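Local atomic coordinates of protein, Family 18 Chitinase (Crocus vernus, PDB entry 3SIM), a protein that probably hydrolyses chitin, as a plant glycosyl hydrolase of family 18 built on a TIM barrel. Residues I217-G222 with K232-A237; L228-G233 with F263-E268; V4-Y9 with H182-F187. All blocks are in the same frame, centred on the assembly; numbering follows the deposited sequence.

Contact 1: residues I217-G222 with K232-A237; sequences ISFSTG and KGFFDA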
loop_
_atom_site.group_PDB
_atom_site.type_symbol
_atom_site.label_atom_id
_atom_site.label_comp_id
_atom_site.label_asym_id
_atom_site.label_seq_id
_atom_site.Cartn_x
_atom_site.Cartn_y
_atom_site.Cartn_z
ATOM N N ILE A 217 0.380 -7.185 -9.251
ATOM C CA ILE A 217 -1.054 -7.398 -9.378
ATOM C C ILE A 217 -1.760 -7.437 -8.009
ATOM O O ILE A 217 -1.134 -7.565 -7.029
ATOM C CB ILE A 217 -1.425 -8.552 -10.283
ATOM C CG1 ILE A 217 -0.982 -9.889 -9.675
ATOM C CG2 ILE A 217 -0.913 -8.361 -11.721
ATOM C CD1 ILE A 217 -1.359 -11.137 -10.458
ATOM N N SER A 218 -3.068 -7.350 -8.009
ATOM C CA SER A 218 -3.830 -7.241 -6.776
ATOM C C SER A 218 -5.301 -7.658 -6.851
ATOM O O SER A 218 -5.866 -7.679 -7.867
ATOM C CB SER A 218 -3.710 -5.817 -6.233
ATOM O OG SER A 218 -4.347 -4.921 -7.017
ATOM N N PHE A 219 -5.871 -7.931 -5.708
ATOM C CA PHE A 219 -7.295 -8.124 -5.512
ATOM C C PHE A 219 -7.789 -7.636 -4.124
ATOM O O PHE A 219 -7.032 -7.513 -3.227
ATOM C CB PHE A 219 -7.730 -9.571 -5.768
ATOM C CG PHE A 219 -7.112 -10.599 -4.845
ATOM C CD1 PHE A 219 -7.641 -10.872 -3.627
ATOM C CD2 PHE A 219 -6.015 -11.328 -5.248
ATOM C CE1 PHE A 219 -7.061 -11.845 -2.811
ATOM C CE2 PHE A 219 -5.450 -12.285 -4.428
ATOM C CZ PHE A 219 -5.965 -12.531 -3.223
ATOM N N SER A 220 -9.082 -7.446 -4.022
ATOM C CA SER A 220 -9.788 -7.096 -2.801
ATOM C C SER A 220 -10.611 -8.264 -2.274
ATOM O O SER A 220 -11.148 -9.017 -3.009
ATOM C CB SER A 220 -10.684 -5.873 -2.986
ATOM O OG SER A 220 -11.667 -5.722 -2.021
ATOM N N THR A 221 -10.619 -8.399 -0.979
ATOM C CA THR A 221 -11.430 -9.353 -0.263
ATOM C C THR A 221 -12.687 -8.675 0.379
ATOM O O THR A 221 -13.308 -9.217 1.192
ATOM C CB THR A 221 -10.550 -10.143 0.732
ATOM O OG1 THR A 221 -10.121 -9.281 1.785
ATOM C CG2 THR A 221 -9.348 -10.858 -0.038
ATOM N N GLY A 222 -12.965 -7.445 -0.013
ATOM C CA GLY A 222 -14.049 -6.619 0.470
ATOM C C GLY A 222 -15.450 -7.027 0.018
ATOM O O GLY A 222 -15.602 -7.788 -0.861
ATOM N N LYS A 232 -12.691 -15.804 -9.671
ATOM C CA LYS A 232 -13.359 -15.829 -10.960
ATOM C C LYS A 232 -12.466 -15.539 -12.201
ATOM O O LYS A 232 -12.867 -15.018 -13.173
ATOM C CB LYS A 232 -14.682 -15.116 -10.913
ATOM C CG LYS A 232 -15.682 -15.868 -10.023
ATOM C CD LYS A 232 -17.009 -15.181 -9.866
ATOM C CE LYS A 232 -18.106 -16.119 -9.415
ATOM N NZ LYS A 232 -18.290 -16.098 -8.005
ATOM N N GLY A 233 -11.247 -15.989 -12.099
ATOM C CA GLY A 233 -10.291 -15.938 -13.154
ATOM C C GLY A 233 -9.029 -15.150 -12.852
ATOM O O GLY A 233 -8.139 -15.182 -13.617
ATOM N N PHE A 234 -8.933 -14.549 -11.672
ATOM C CA PHE A 234 -7.727 -13.835 -11.310
ATOM C C PHE A 234 -6.497 -14.766 -11.403
ATOM O O PHE A 234 -5.542 -14.409 -11.973
ATOM C CB PHE A 234 -7.812 -13.246 -9.893
ATOM C CG PHE A 234 -6.504 -12.666 -9.362
ATOM C CD1 PHE A 234 -5.660 -13.426 -8.605
ATOM C CD2 PHE A 234 -6.180 -11.349 -9.521
ATOM C CE1 PHE A 234 -4.541 -12.913 -8.086
ATOM C CE2 PHE A 234 -5.005 -10.866 -9.004
ATOM C CZ PHE A 234 -4.198 -11.674 -8.326
ATOM N N PHE A 235 -6.607 -15.969 -10.899
ATOM C CA PHE A 235 -5.534 -16.950 -10.982
ATOM C C PHE A 235 -5.134 -17.410 -12.397
ATOM O O PHE A 235 -4.036 -17.738 -12.601
ATOM C CB PHE A 235 -5.625 -18.072 -9.931
ATOM C CG PHE A 235 -5.386 -17.607 -8.532
ATOM C CD1 PHE A 235 -4.145 -17.166 -8.157
ATOM C CD2 PHE A 235 -6.397 -17.554 -7.604
ATOM C CE1 PHE A 235 -3.910 -16.732 -6.942
ATOM C CE2 PHE A 235 -6.158 -17.115 -6.348
ATOM C CZ PHE A 235 -4.902 -16.687 -6.025
ATOM N N ASP A 236 -6.061 -17.404 -13.345
ATOM C CA ASP A 236 -5.743 -17.642 -14.743
ATOM C C ASP A 236 -4.870 -16.550 -15.371
ATOM O O ASP A 236 -3.946 -16.830 -16.028
ATOM C CB ASP A 236 -7.001 -17.856 -15.567
ATOM C CG ASP A 236 -7.772 -19.065 -15.117
ATOM O OD1 ASP A 236 -7.162 -20.005 -14.662
ATOM O OD2 ASP A 236 -8.973 -19.060 -15.153
ATOM N N ALA A 237 -5.229 -15.314 -15.122
ATOM C CA ALA A 237 -4.440 -14.172 -15.501
ATOM C C ALA A 237 -3.065 -14.197 -14.793
ATOM O O ALA A 237 -2.080 -13.980 -15.388
ATOM C CB ALA A 237 -5.181 -12.936 -15.194
#
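Phe234 of helix 230-243 lays its ring against Ile217, Ser218 and Phe219 of strand 215-220. Strand 217-220 and helix 232-237 run nearly antiparallel, at 167°, with their axes 10.3 Å apart at closest approach. At the base of the side chain, Phe234 CB packs on the carbonyl O of Pro229. CG lies trans to the backbone N (chi1 171°), which sends the ring down toward the strand. On the CD1-CE1 flank, Phe234 CD1 lies 4.0 Å from Phe219 CD2, and Phe234 CE1 comes closer to it, at 3.6 Å. On the CD2-CE2 flank, Ser218 O is 4.0 Å from Phe234 CD2 and 3.5 Å from Phe234 CE2. This is a van der Waals approach to a strand carbonyl, oblique to the ring. At the tip, Phe234 CZ meets both Ile217 CD1 and Phe219 CD2 at 3.6 Å.

The two aromatic rings form a T-shaped pair. The edge of Phe219 points at the face of Phe234, with centroids 5.0 Å apart and planes at 77°. Phe219 CD2 stands over the rim of that face, not over its centre. Ile217 turns CG1 between its backbone N and carbonyl carbon and extends CD1 to the ring tip. An alanine in place of Phe234 is likely to open a gap between helix and strand, leaving the edge of Phe219 and Ile217 CD1 without their main partner across this contact.

Ile217 also touches Ala238 and Leu241 further along the helix, and Phe219 touches Ile250 and Val252 of the next strand. Ser218 faces the other way, and its OG bonds to Tyr185 O and Phe187 N. The arrangement is the packing of a barrel strand on its following helix, within the beta-alpha-beta unit 215-220, 230-243 and 250-253 of a TIM barrel.

Contact 2: residues L228-G233 with F263-E268; sequences LPVDKG and FRYEEE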
loop_
_atom_site.group_PDB
_atom_site.type_symbol
_atom_site.label_atom_id
_atom_site.label_comp_id
_atom_site.label_asym_id
_atom_site.label_seq_id
_atom_site.Cartn_x
_atom_site.Cartn_y
_atom_site.Cartn_z
ATOM N N LEU A 228 -11.436 -7.933 -11.613
ATOM C CA LEU A 228 -11.496 -9.349 -11.886
ATOM C C LEU A 228 -11.373 -10.118 -10.550
ATOM O O LEU A 228 -10.353 -10.200 -9.980
ATOM C CB LEU A 228 -10.347 -9.719 -12.789
ATOM C CG LEU A 228 -10.310 -10.948 -13.671
ATOM C CD1 LEU A 228 -9.022 -11.706 -13.685
ATOM C CD2 LEU A 228 -11.549 -11.845 -13.577
ATOM N N PRO A 229 -12.449 -10.704 -10.106
ATOM C CA PRO A 229 -12.494 -11.359 -8.814
ATOM C C PRO A 229 -11.534 -12.514 -8.665
ATOM O O PRO A 229 -11.281 -13.266 -9.567
ATOM C CB PRO A 229 -13.932 -11.824 -8.714
ATOM C CG PRO A 229 -14.673 -11.027 -9.756
ATOM C CD PRO A 229 -13.704 -10.880 -10.825
ATOM N N VAL A 230 -11.086 -12.636 -7.433
ATOM C CA VAL A 230 -9.997 -13.488 -7.047
ATOM C C VAL A 230 -10.248 -14.898 -7.432
ATOM O O VAL A 230 -9.365 -15.582 -7.740
ATOM C CB VAL A 230 -9.843 -13.716 -5.550
ATOM C CG1 VAL A 230 -8.424 -13.989 -5.197
ATOM C CG2 VAL A 230 -10.632 -12.760 -4.667
ATOM N N ASP A 231 -11.473 -15.324 -7.331
ATOM C CA ASP A 231 -11.800 -16.665 -7.643
ATOM C C ASP A 231 -12.634 -16.844 -8.871
ATOM O O ASP A 231 -13.240 -17.859 -9.039
ATOM C CB ASP A 231 -12.402 -17.375 -6.446
ATOM C CG ASP A 231 -13.683 -16.774 -5.953
ATOM O OD1 ASP A 231 -14.357 -15.991 -6.588
ATOM O OD2 ASP A 231 -14.022 -17.174 -4.902
ATOM N N LYS A 232 -12.691 -15.804 -9.671
ATOM C CA LYS A 232 -13.359 -15.829 -10.960
ATOM C C LYS A 232 -12.466 -15.539 -12.201
ATOM O O LYS A 232 -12.867 -15.018 -13.173
ATOM C CB LYS A 232 -14.682 -15.116 -10.913
ATOM C CG LYS A 232 -15.682 -15.868 -10.023
ATOM C CD LYS A 232 -17.009 -15.181 -9.866
ATOM C CE LYS A 232 -18.106 -16.119 -9.415
ATOM N NZ LYS A 232 -18.290 -16.098 -8.005
ATOM N N GLY A 233 -11.247 -15.989 -12.099
ATOM C CA GLY A 233 -10.291 -15.938 -13.154
ATOM C C GLY A 233 -9.029 -15.150 -12.852
ATOM O O GLY A 233 -8.139 -15.182 -13.617
ATOM N N PHE A 263 -9.407 -15.935 5.554
ATOM C CA PHE A 263 -8.086 -15.865 5.001
ATOM C C PHE A 263 -7.820 -16.937 3.922
ATOM O O PHE A 263 -6.713 -17.251 3.629
ATOM C CB PHE A 263 -7.060 -15.882 6.105
ATOM C CG PHE A 263 -7.332 -14.850 7.185
ATOM C CD1 PHE A 263 -7.201 -13.524 6.934
ATOM C CD2 PHE A 263 -7.795 -15.219 8.403
ATOM C CE1 PHE A 263 -7.471 -12.611 7.894
ATOM C CE2 PHE A 263 -8.060 -14.278 9.385
ATOM C CZ PHE A 263 -7.914 -13.003 9.134
ATOM N N ARG A 264 -8.872 -17.459 3.332
ATOM C CA ARG A 264 -8.686 -18.464 2.320
ATOM C C ARG A 264 -7.877 -17.917 1.116
ATOM O O ARG A 264 -7.019 -18.550 0.628
ATOM C CB ARG A 264 -9.986 -19.132 1.909
ATOM C CG ARG A 264 -10.728 -18.552 0.837
ATOM C CD ARG A 264 -11.406 -19.614 -0.004
ATOM N NE ARG A 264 -12.535 -20.207 0.662
ATOM C CZ ARG A 264 -12.854 -21.492 0.635
ATOM N NH1 ARG A 264 -12.170 -22.355 -0.041
ATOM N NH2 ARG A 264 -13.877 -21.868 1.299
ATOM N N TYR A 265 -8.159 -16.698 0.738
ATOM C CA TYR A 265 -7.478 -16.054 -0.355
ATOM C C TYR A 265 -5.973 -15.771 -0.117
ATOM O O TYR A 265 -5.193 -16.008 -0.917
ATOM C CB TYR A 265 -8.319 -14.948 -0.990
ATOM C CG TYR A 265 -9.719 -15.454 -1.460
ATOM C CD1 TYR A 265 -9.850 -16.423 -2.462
ATOM C CD2 TYR A 265 -10.885 -14.976 -0.889
ATOM C CE1 TYR A 265 -11.091 -16.865 -2.867
ATOM C CE2 TYR A 265 -12.122 -15.409 -1.311
ATOM C CZ TYR A 265 -12.232 -16.349 -2.272
ATOM O OH TYR A 265 -13.480 -16.722 -2.616
ATOM N N GLU A 266 -5.643 -15.307 1.083
ATOM C CA GLU A 266 -4.248 -15.125 1.465
ATOM C C GLU A 266 -3.473 -16.437 1.327
ATOM O O GLU A 266 -2.360 -16.460 0.801
ATOM C CB GLU A 266 -4.147 -14.601 2.899
ATOM C CG GLU A 266 -4.352 -13.101 3.028
ATOM C CD GLU A 266 -5.816 -12.719 3.131
ATOM O OE1 GLU A 266 -6.107 -11.520 3.319
ATOM O OE2 GLU A 266 -6.674 -13.620 3.024
ATOM N N GLU A 267 -4.084 -17.523 1.789
ATOM C CA GLU A 267 -3.466 -18.842 1.727
ATOM C C GLU A 267 -3.338 -19.347 0.292
ATOM O O GLU A 267 -2.359 -20.011 -0.050
ATOM C CB GLU A 267 -4.262 -19.844 2.566
ATOM C CG GLU A 267 -3.579 -21.191 2.737
ATOM C CD GLU A 267 -4.408 -22.164 3.551
ATOM N N GLU A 268 -4.325 -19.036 -0.544
ATOM C CA GLU A 268 -4.307 -19.497 -1.907
ATOM C C GLU A 268 -3.228 -18.809 -2.755
ATOM O O GLU A 268 -2.560 -19.405 -3.511
ATOM C CB GLU A 268 -5.689 -19.392 -2.563
ATOM C CG GLU A 268 -5.756 -19.853 -4.036
ATOM C CD GLU A 268 -7.184 -19.955 -4.686
ATOM O OE1 GLU A 268 -7.357 -20.638 -5.669
ATOM O OE2 GLU A 268 -8.096 -19.324 -4.238
#
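Two helices on the outside of the TIM barrel meet here: Val230 and Asp231, at the start of helix 230-243, pack on Tyr265 in the first turn of helix 264-274. The phenol ring of Tyr265 is the centre of the contact. Its CG is trans to the carbonyl carbon (chi1 -55°), and the ring extends toward the other helix.

Val230 sits over one face of the ring. Its CG2 is 4.2 Å from the Tyr265 ring centroid and only 7° off the normal, a CH-pi contact. The second methyl, Val230 CG1, lies 3.9 Å from Tyr265 CD1, nearer the rim. The opposite face is covered from within the same helix, where Arg264 CG stands 3.8 Å above the Tyr265 ring plane. The ring is thus sandwiched between aliphatic groups.

Helix 264-274 is the last of the chain. In this barrel it lies beside helix 230-243, and both cover Phe219 of strand 215-220: Val230 and Tyr265 each touch that ring. Phe235, further along the helix, adds to the same layer by touching Val230 and Glu268.

The polar part lies at the outer rim of the contact. Tyr265 OH donates to Asp231 OD2. The modelled separation of Tyr265 OH and Asp231 OD2, 2.4 Å, is very short, so its exact length is doubtful. OD2 approaches near the ring plane, at the hydroxyl edge, while the carboxylate plane is turned 77° from the ring. Asp231 CB also packs near the rim, 3.8 Å from Tyr265 CE1. Arg264 NE is 6.5 Å from Asp231 OD2, too far for a salt bridge, and Glu268 OE2 is 6.3 Å from the same oxygen. Their opposed effects on the carboxylate would probably be weak and partly cancel.

Contact 3: residues V4-Y9 with H182-F187; sequences VEYIGY and HINYQF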
loop_
_atom_site.group_PDB
_atom_site.type_symbol
_atom_site.label_atom_id
_atom_site.label_comp_id
_atom_site.label_asym_id
_atom_site.label_seq_id
_atom_site.Cartn_x
_atom_site.Cartn_y
_atom_site.Cartn_z
ATOM N N VAL A 4 2.243 -8.852 -0.406
ATOM C CA VAL A 4 1.874 -7.671 0.335
ATOM C C VAL A 4 0.418 -7.732 0.880
ATOM O O VAL A 4 -0.504 -7.873 0.164
ATOM C CB VAL A 4 2.059 -6.435 -0.520
ATOM C CG1 VAL A 4 1.833 -5.238 0.265
ATOM C CG2 VAL A 4 3.391 -6.394 -1.160
ATOM N N GLU A 5 0.302 -7.634 2.185
ATOM C CA GLU A 5 -0.941 -7.634 2.938
ATOM C C GLU A 5 -1.288 -6.313 3.633
ATOM O O GLU A 5 -0.714 -5.988 4.619
ATOM C CB GLU A 5 -0.939 -8.773 3.959
ATOM C CG GLU A 5 -2.212 -9.030 4.699
ATOM C CD GLU A 5 -3.287 -9.868 3.900
ATOM O OE1 GLU A 5 -3.052 -10.258 2.798
ATOM O OE2 GLU A 5 -4.350 -10.113 4.384
ATOM N N TYR A 6 -2.246 -5.565 3.105
ATOM C CA TYR A 6 -2.743 -4.380 3.810
ATOM C C TYR A 6 -3.512 -4.765 5.129
ATOM O O TYR A 6 -4.171 -5.729 5.135
ATOM C CB TYR A 6 -3.525 -3.432 2.908
ATOM C CG TYR A 6 -2.667 -2.716 1.879
ATOM C CD1 TYR A 6 -2.277 -1.417 2.034
ATOM C CD2 TYR A 6 -2.153 -3.391 0.812
ATOM C CE1 TYR A 6 -1.473 -0.804 1.074
ATOM C CE2 TYR A 6 -1.356 -2.818 -0.103
ATOM C CZ TYR A 6 -1.008 -1.528 0.011
ATOM O OH TYR A 6 -0.223 -0.987 -0.925
ATOM N N ILE A 7 -3.327 -4.016 6.190
ATOM C CA ILE A 7 -3.927 -4.299 7.482
ATOM C C ILE A 7 -4.127 -3.067 8.384
ATOM O O ILE A 7 -3.364 -2.147 8.415
ATOM C CB ILE A 7 -3.147 -5.428 8.279
ATOM C CG1 ILE A 7 -3.858 -5.848 9.588
ATOM C CG2 ILE A 7 -1.830 -4.987 8.631
ATOM C CD1 ILE A 7 -3.412 -7.056 10.134
ATOM N N GLY A 8 -5.182 -3.179 9.169
ATOM C CA GLY A 8 -5.753 -2.140 9.977
ATOM C C GLY A 8 -6.893 -1.219 9.509
ATOM O O GLY A 8 -7.206 -0.340 10.205
ATOM N N TYR A 9 -7.428 -1.457 8.319
ATOM C CA TYR A 9 -8.575 -0.806 7.748
ATOM C C TYR A 9 -9.363 -1.812 6.865
ATOM O O TYR A 9 -8.776 -2.561 6.172
ATOM C CB TYR A 9 -8.137 0.409 6.951
ATOM C CG TYR A 9 -9.240 1.368 6.589
ATOM C CD1 TYR A 9 -9.581 2.392 7.407
ATOM C CD2 TYR A 9 -9.925 1.219 5.441
ATOM C CE1 TYR A 9 -10.560 3.218 7.093
ATOM C CE2 TYR A 9 -10.894 2.043 5.097
ATOM C CZ TYR A 9 -11.224 3.040 5.918
ATOM O OH TYR A 9 -12.198 3.845 5.538
ATOM N N HIS A 182 8.637 -0.667 -5.827
ATOM C CA HIS A 182 7.576 -1.359 -6.547
ATOM C C HIS A 182 6.233 -0.619 -6.477
ATOM O O HIS A 182 6.082 0.303 -5.737
ATOM C CB HIS A 182 7.384 -2.812 -6.104
ATOM C CG HIS A 182 7.300 -2.984 -4.632
ATOM N ND1 HIS A 182 6.116 -2.999 -3.962
ATOM C CD2 HIS A 182 8.257 -3.117 -3.698
ATOM C CE1 HIS A 182 6.339 -3.152 -2.683
ATOM N NE2 HIS A 182 7.634 -3.222 -2.499
ATOM N N ILE A 183 5.292 -1.079 -7.254
ATOM C CA ILE A 183 4.052 -0.423 -7.499
ATOM C C ILE A 183 2.888 -1.382 -7.284
ATOM O O ILE A 183 2.680 -2.284 -8.022
ATOM C CB ILE A 183 4.028 0.206 -8.893
ATOM C CG1 ILE A 183 5.264 1.039 -9.119
ATOM C CG2 ILE A 183 2.766 1.039 -9.114
ATOM C CD1 ILE A 183 5.397 1.466 -10.438
ATOM N N ASN A 184 2.175 -1.142 -6.218
ATOM C CA ASN A 184 1.027 -1.896 -5.867
ATOM C C ASN A 184 -0.246 -1.349 -6.536
ATOM O O ASN A 184 -1.043 -0.716 -5.913
ATOM C CB ASN A 184 0.890 -2.067 -4.360
ATOM C CG ASN A 184 2.172 -2.558 -3.671
ATOM O OD1 ASN A 184 2.917 -3.385 -4.153
ATOM N ND2 ASN A 184 2.354 -2.062 -2.507
ATOM N N TYR A 185 -0.381 -1.641 -7.829
ATOM C CA TYR A 185 -1.445 -1.083 -8.645
ATOM C C TYR A 185 -2.748 -1.687 -8.184
ATOM O O TYR A 185 -2.809 -2.800 -7.890
ATOM C CB TYR A 185 -1.242 -1.291 -10.152
ATOM C CG TYR A 185 -1.852 -0.275 -11.040
ATOM C CD1 TYR A 185 -3.061 -0.497 -11.677
ATOM C CD2 TYR A 185 -1.226 0.921 -11.281
ATOM C CE1 TYR A 185 -3.616 0.423 -12.539
ATOM C CE2 TYR A 185 -1.758 1.851 -12.086
ATOM C CZ TYR A 185 -2.973 1.624 -12.716
ATOM O OH TYR A 185 -3.522 2.573 -13.489
ATOM N N GLN A 186 -3.731 -0.837 -8.040
ATOM C CA GLN A 186 -5.029 -1.146 -7.486
ATOM C C GLN A 186 -6.014 -1.620 -8.623
ATOM O O GLN A 186 -6.853 -0.898 -9.101
ATOM C CB GLN A 186 -5.539 0.009 -6.588
ATOM C CG GLN A 186 -4.732 0.389 -5.342
ATOM C CD GLN A 186 -5.529 1.256 -4.351
ATOM O OE1 GLN A 186 -5.091 2.297 -3.936
ATOM N NE2 GLN A 186 -6.688 0.799 -4.009
ATOM N N PHE A 187 -5.856 -2.855 -9.020
ATOM C CA PHE A 187 -6.655 -3.459 -10.064
ATOM C C PHE A 187 -8.155 -3.563 -9.665
ATOM O O PHE A 187 -8.988 -3.606 -10.489
ATOM C CB PHE A 187 -6.050 -4.759 -10.635
ATOM C CG PHE A 187 -4.792 -4.560 -11.452
ATOM C CD1 PHE A 187 -4.835 -4.293 -12.789
ATOM C CD2 PHE A 187 -3.573 -4.638 -10.865
ATOM C CE1 PHE A 187 -3.692 -4.101 -13.494
ATOM C CE2 PHE A 187 -2.456 -4.457 -11.567
ATOM C CZ PHE A 187 -2.504 -4.173 -12.876
#
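Tyr6 and Asn184 meet inside the barrel through a single side-chain hydrogen bond. Asn184 ND2 donates to Tyr6 OH at 3.2 Å, with an N-H...O angle of 147°. The hydroxyl lies somewhat out of the amide plane, and the amide plane stands perpendicular to the phenol ring.

Both side chains have CG trans to the carbonyl carbon. In Tyr6 (chi1 -69°) this carries the ring into the barrel. In Asn184 (chi1 -50°) it brings the amide to meet the hydroxyl. A second bond at the other end of the amide probably helps to fix its rotation. His182 ND1 donates to Asn184 OD1 at 3.2 Å, coming from above the carbonyl plane, while OD1 lies close to the imidazole plane. Bonding at both ends is likely to limit turning of the amide. Val4 CG1 packs beside Asn184 ND2, at 4.2 Å.

Tyr6 OH has a stronger partner in Ser160 OG. It also has a weak bond to Asp123 OD2, in the DxxDxDxE signature of family 18.

Strands 2-7 and 182-184 are not neighbours in the barrel wall. Strands 215-220 and 250-253 stand between them on one way round, and this contact spans the interior. Trp253 of strand 250-253 stacks on Tyr6 and touches Asn184, while Leu216 of strand 215-220 touches Val4, His182 and Asn184.

Overall arrangement
The centre of contact 3 lies about 4 Å from the chain centre, those of contacts 1 and 2 about 16 and 18 Å. Contacts 1 and 2 have centres about 6 Å apart and share helix 230-243; Phe219 CZ packs on Val230 CG1. Contact 1 joins contact 3, about 13 Å away between centres, through neighbouring strands: Ser218 OG lies 2.8 Å from Tyr185 O. Contacts 2 and 3, centres about 15 Å apart, meet where like charges come close, Glu266 OE1 and Glu5 OE2 at 2.5 Å. Contact 3 is nearest the family signature and probably the catalytic site; contact 1 joins the barrel wall to the helical layer, and contact 2 lies within that layer.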